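PDB 5UKV: ATP-binding protein, which is the dimerisation and histidine phosphotransfer (DHp) domain of a sensor kinase that probably transfers the phosphoryl group of ATP to a histidine of its own. Local coordinates for residues S10-R13 against M14-F17; F35-L38 against Y39-A43. The protein carries 1 engineered substitution. All coordinates share one frame; numbering follows the deposited sequence.

Contact 1 of 2, residues S10-R13 against M14-F17; sequences SEDR and MRQF
One carboxylate oxygen, OE1 of E11, takes two N-H groups of the R15 guanidinium a helical turn further on, and does so unevenly. R15 NH2 lies 2.6 Å from E11 OE1 with an N-H...O angle of 152°, a salt bridge, whereas R15 NE reaches the same OE1 only weakly, at 3.3 Å. The carboxylate and guanidinium planes are turned 49° apart, and NH2 meets OE1 on its anti side, out of the carboxylate plane, so this is not the flat two-oxygen pairing of the two groups.

Torsions account for the meeting. E11 sends CG anti to its backbone N (chi1 176°) and stays extended, while R15 starts with CG beside its own N and runs straight to NE; the two chains therefore lie side by side, pointing the same way. D12 adds a long salt bridge from its own carboxylate, its OD1 4.0 Å from R15 NE, completing a network of three charged residues. Beneath them runs the i to i+4 ladder of an alpha helix: R15 N donates to E11 O at 2.9 Å, and Q16 N to D12 O at 3.0 Å. The aliphatic part of R15 also rests on the backbone, CG being 3.5 Å from E11 O.

The network is part of the dimer interface of this helical-bundle DHp domain. E11 OE1 is also hydrogen-bonded to S10 OG of the second subunit, and R15 NH1 bonds to the carbonyls of A72 and L74 of that subunit, while selenomethionine M14 packs against its R15. With three polar partners converging on OE1, the E11 carboxylate would be expected to remain ionised although the residue is buried, and R15 couples this helical turn to the partner chain's C-terminal end.

Contact 2 of 2, residues F35-L38 against Y39-A43; sequences FAEL and YRQGA
A43 N turns back to L38 O at 3.1 Å at the C-terminal end of helix 2-40, an i+5 to i (6→1) backbone hydrogen bond. Inside it, G42 N bonds to Y39 O at 3.0 Å, the 5→2 bond. With G42 at positive phi (82°), these two bonds make a Schellman motif. Up to that point the i to i+4 pattern of the helix holds, through Y39 N to F35 O, R40 N to A36 O and Q41 N to E37 O (2.9 Å).

Apolar contact accompanies the cap: A43 CB lies 3.9 Å from L38 CG, the hydrophobic pairing that commonly closes such a motif.

Polar side chains meet on another flank. E37, bent at chi2 (68°), brings OE2 to Q41 NE2, and the two are modelled as hydrogen-bonded; their separation of 2.4 Å is too short to trust, so the fine geometry is doubtful. The carboxylate and amide planes stand 52° apart, and Q41 CG sits 3.3 Å from E37 O, folding the glutamine back over the last turn. E37 OE1 touches only the aliphatic part of R40, at CD; the guanidinium instead forms a salt bridge with E55 of the second subunit.

Y39 and F35 lean on L50 of helix 47-71, where the hairpin's two helices pack. The chemistry implies a helix terminated mainly by its own backbone: L38 O and Y39 O are taken up by the amides of A43 and G42, while R40 carries its charge across to the partner subunit.

Both contacts are local; contact 1 lies within helix 2-40 and contact 2 at its C-terminal end, on opposite sides of the chain's centre, with their centres 38 Å apart and nearest atoms about 25 Å apart. Contact 1 is partly buried, with E11 and M14 shielded at the dimer interface; contact 2 is a surface contact, where A36 alone is buried. Position sets the chemistry: within the continuous helix, charged side chains bridge successive turns, whereas at its end backbone amides in a Schellman motif end the helix. Each sends an arginine to the second subunit, R15 to backbone carbonyls and R40 to a carboxylate, and each packs aromatic residues on helix 47-71, F17 in one, F35 and Y39 in the other.

Contact 1 of 2, residues S10-R13 against M14-F17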
loop_
_atom_site.group_PDB
_atom_site.type_symbol
_atom_site.label_atom_id
_atom_site.label_comp_id
_atom_site.label_asym_id
_atom_site.label_seq_id
_atom_site.Cartn_x
_atom_site.Cartn_y
_atom_site.Cartn_z
ATOM N N SER A 10 16.900 -17.599 -1.713
ATOM C CA SER A 10 16.766 -16.274 -1.182
ATOM C C SER A 10 15.791 -15.418 -2.028
ATOM O O SER A 10 14.858 -14.729 -1.506
ATOM C CB SER A 10 18.159 -15.691 -1.069
ATOM O OG SER A 10 18.051 -14.400 -0.563
ATOM N N GLU A 11 15.910 -15.534 -3.350
ATOM C CA GLU A 11 14.982 -14.876 -4.249
ATOM C C GLU A 11 13.483 -15.309 -4.073
ATOM O O GLU A 11 12.621 -14.456 -4.013
ATOM C CB GLU A 11 15.424 -15.048 -5.672
ATOM C CG GLU A 11 14.424 -14.462 -6.656
ATOM C CD GLU A 11 14.522 -14.959 -8.067
ATOM O OE1 GLU A 11 13.801 -14.326 -8.863
ATOM O OE2 GLU A 11 15.354 -15.879 -8.373
ATOM N N ASP A 12 13.201 -16.605 -3.991
ATOM C CA ASP A 12 11.915 -17.060 -3.757
ATOM C C ASP A 12 11.356 -16.637 -2.389
ATOM O O ASP A 12 10.211 -16.343 -2.296
ATOM C CB ASP A 12 11.820 -18.561 -3.875
ATOM C CG ASP A 12 11.922 -19.024 -5.332
ATOM O OD1 ASP A 12 12.000 -18.175 -6.291
ATOM O OD2 ASP A 12 12.022 -20.245 -5.488
ATOM N N ARG A 13 12.135 -16.615 -1.331
ATOM C CA ARG A 13 11.630 -16.025 -0.069
ATOM C C ARG A 13 11.275 -14.556 -0.228
ATOM O O ARG A 13 10.285 -14.118 0.364
ATOM C CB ARG A 13 12.666 -16.185 1.029
ATOM C CG ARG A 13 12.915 -17.620 1.475
ATOM C CD ARG A 13 13.627 -17.637 2.808
ATOM N NE ARG A 13 12.745 -17.042 3.847
ATOM C CZ ARG A 13 11.782 -17.698 4.527
ATOM N NH1 ARG A 13 11.538 -19.037 4.304
ATOM N NH2 ARG A 13 11.066 -17.038 5.446
HETATM N N MSE A 14 12.106 -13.760 -0.929
HETATM C CA MSE A 14 11.784 -12.338 -1.213
HETATM C C MSE A 14 10.442 -12.246 -1.971
HETATM O O MSE A 14 9.549 -11.490 -1.646
HETATM C CB MSE A 14 12.894 -11.695 -2.023
HETATM C CG MSE A 14 12.576 -10.318 -2.486
HETATM SE SE MSE A 14 12.524 -9.031 -0.918
HETATM C CE MSE A 14 14.374 -9.029 -0.311
ATOM N N ARG A 15 10.251 -13.078 -3.025
ATOM C CA ARG A 15 8.974 -13.093 -3.687
ATOM C C ARG A 15 7.777 -13.436 -2.789
ATOM O O ARG A 15 6.786 -12.778 -2.839
ATOM C CB ARG A 15 8.894 -14.175 -4.842
ATOM C CG ARG A 15 9.804 -13.873 -6.009
ATOM C CD ARG A 15 9.611 -15.083 -7.025
ATOM N NE ARG A 15 10.616 -14.873 -8.034
ATOM C CZ ARG A 15 10.426 -14.201 -9.151
ATOM N NH1 ARG A 15 9.249 -13.722 -9.470
ATOM N NH2 ARG A 15 11.430 -14.002 -9.973
ATOM N N GLN A 16 7.912 -14.469 -1.962
ATOM C CA GLN A 16 6.922 -14.856 -0.963
ATOM C C GLN A 16 6.632 -13.720 0.012
ATOM O O GLN A 16 5.449 -13.465 0.285
ATOM C CB GLN A 16 7.310 -16.127 -0.225
ATOM C CG GLN A 16 7.203 -17.390 -1.098
ATOM C CD GLN A 16 8.056 -18.597 -0.662
ATOM O OE1 GLN A 16 8.913 -18.473 0.259
ATOM N NE2 GLN A 16 7.863 -19.790 -1.369
ATOM N N PHE A 17 7.684 -13.025 0.437
ATOM C CA PHE A 17 7.568 -11.899 1.388
ATOM C C PHE A 17 6.744 -10.770 0.698
ATOM O O PHE A 17 5.773 -10.212 1.263
ATOM C CB PHE A 17 8.925 -11.421 1.807
ATOM C CG PHE A 17 8.894 -10.189 2.578
ATOM C CD1 PHE A 17 8.488 -10.206 3.933
ATOM C CD2 PHE A 17 9.194 -8.986 1.990
ATOM C CE1 PHE A 17 8.417 -9.018 4.648
ATOM C CE2 PHE A 17 9.135 -7.783 2.726
ATOM C CZ PHE A 17 8.718 -7.813 4.051
#

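Contact 2 of 2, residues F35-L38 against Y39-A43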
loop_
_atom_site.group_PDB
_atom_site.type_symbol
_atom_site.label_atom_id
_atom_site.label_comp_id
_atom_site.label_asym_id
_atom_site.label_seq_id
_atom_site.Cartn_x
_atom_site.Cartn_y
_atom_site.Cartn_z
ATOM N N PHE A 35 -15.682 2.038 1.347
ATOM C CA PHE A 35 -16.363 3.079 2.115
ATOM C C PHE A 35 -16.537 4.355 1.305
ATOM O O PHE A 35 -17.576 5.018 1.354
ATOM C CB PHE A 35 -15.714 3.320 3.480
ATOM C CG PHE A 35 -16.080 2.349 4.534
ATOM C CD1 PHE A 35 -16.654 1.106 4.267
ATOM C CD2 PHE A 35 -15.995 2.705 5.883
ATOM C CE1 PHE A 35 -17.016 0.218 5.328
ATOM C CE2 PHE A 35 -16.383 1.789 6.927
ATOM C CZ PHE A 35 -16.908 0.563 6.632
ATOM N N ALA A 36 -15.523 4.707 0.526
ATOM C CA ALA A 36 -15.671 5.864 -0.368
ATOM C C ALA A 36 -16.660 5.662 -1.460
ATOM O O ALA A 36 -17.440 6.544 -1.771
ATOM C CB ALA A 36 -14.309 6.281 -0.937
ATOM N N GLU A 37 -16.771 4.452 -1.991
ATOM C CA GLU A 37 -17.827 4.177 -2.972
ATOM C C GLU A 37 -19.192 4.266 -2.364
ATOM O O GLU A 37 -20.095 4.741 -3.014
ATOM C CB GLU A 37 -17.643 2.760 -3.582
ATOM C CG GLU A 37 -18.720 2.269 -4.527
ATOM C CD GLU A 37 -18.763 3.027 -5.837
ATOM O OE1 GLU A 37 -17.797 3.770 -6.203
ATOM O OE2 GLU A 37 -19.804 2.855 -6.522
ATOM N N LEU A 38 -19.339 3.884 -1.114
ATOM C CA LEU A 38 -20.649 3.978 -0.412
ATOM C C LEU A 38 -21.130 5.396 -0.388
ATOM O O LEU A 38 -22.281 5.718 -0.745
ATOM C CB LEU A 38 -20.603 3.364 0.967
ATOM C CG LEU A 38 -21.812 2.756 1.590
ATOM C CD1 LEU A 38 -22.309 1.598 0.739
ATOM C CD2 LEU A 38 -21.497 2.124 2.939
ATOM N N TYR A 39 -20.211 6.273 -0.060
ATOM C CA TYR A 39 -20.480 7.653 -0.147
ATOM C C TYR A 39 -20.837 8.142 -1.562
ATOM O O TYR A 39 -21.787 8.865 -1.759
ATOM C CB TYR A 39 -19.235 8.416 0.303
ATOM C CG TYR A 39 -19.477 9.931 0.299
ATOM C CD1 TYR A 39 -19.290 10.697 -0.867
ATOM C CD2 TYR A 39 -19.935 10.589 1.504
ATOM C CE1 TYR A 39 -19.563 12.024 -0.924
ATOM C CE2 TYR A 39 -20.178 11.971 1.477
ATOM C CZ TYR A 39 -19.981 12.698 0.274
ATOM O OH TYR A 39 -20.235 14.087 0.228
ATOM N N ARG A 40 -20.074 7.787 -2.558
ATOM C CA ARG A 40 -20.428 8.222 -3.876
ATOM C C ARG A 40 -21.797 7.703 -4.319
ATOM O O ARG A 40 -22.492 8.379 -5.025
ATOM C CB ARG A 40 -19.385 7.680 -4.851
ATOM C CG ARG A 40 -19.705 7.843 -6.335
ATOM C CD ARG A 40 -18.492 7.268 -7.134
ATOM N NE ARG A 40 -17.469 8.307 -7.244
ATOM C CZ ARG A 40 -17.573 9.383 -8.038
ATOM N NH1 ARG A 40 -18.650 9.561 -8.832
ATOM N NH2 ARG A 40 -16.586 10.286 -8.083
ATOM N N GLN A 41 -22.193 6.503 -3.925
ATOM C CA GLN A 41 -23.535 5.984 -4.250
ATOM C C GLN A 41 -24.692 6.708 -3.518
ATOM O O GLN A 41 -25.819 6.371 -3.731
ATOM C CB GLN A 41 -23.594 4.491 -3.897
ATOM C CG GLN A 41 -22.648 3.657 -4.752
ATOM C CD GLN A 41 -23.010 3.674 -6.206
ATOM O OE1 GLN A 41 -24.158 3.937 -6.567
ATOM N NE2 GLN A 41 -22.075 3.350 -7.034
ATOM N N GLY A 42 -24.424 7.691 -2.660
ATOM C CA GLY A 42 -25.473 8.387 -1.891
ATOM C C GLY A 42 -25.905 7.615 -0.629
ATOM O O GLY A 42 -26.867 8.011 0.037
ATOM N N ALA A 43 -25.209 6.522 -0.312
ATOM C CA ALA A 43 -25.630 5.655 0.787
ATOM C C ALA A 43 -25.114 6.082 2.186
ATOM O O ALA A 43 -25.456 5.404 3.141
ATOM C CB ALA A 43 -25.313 4.193 0.484
#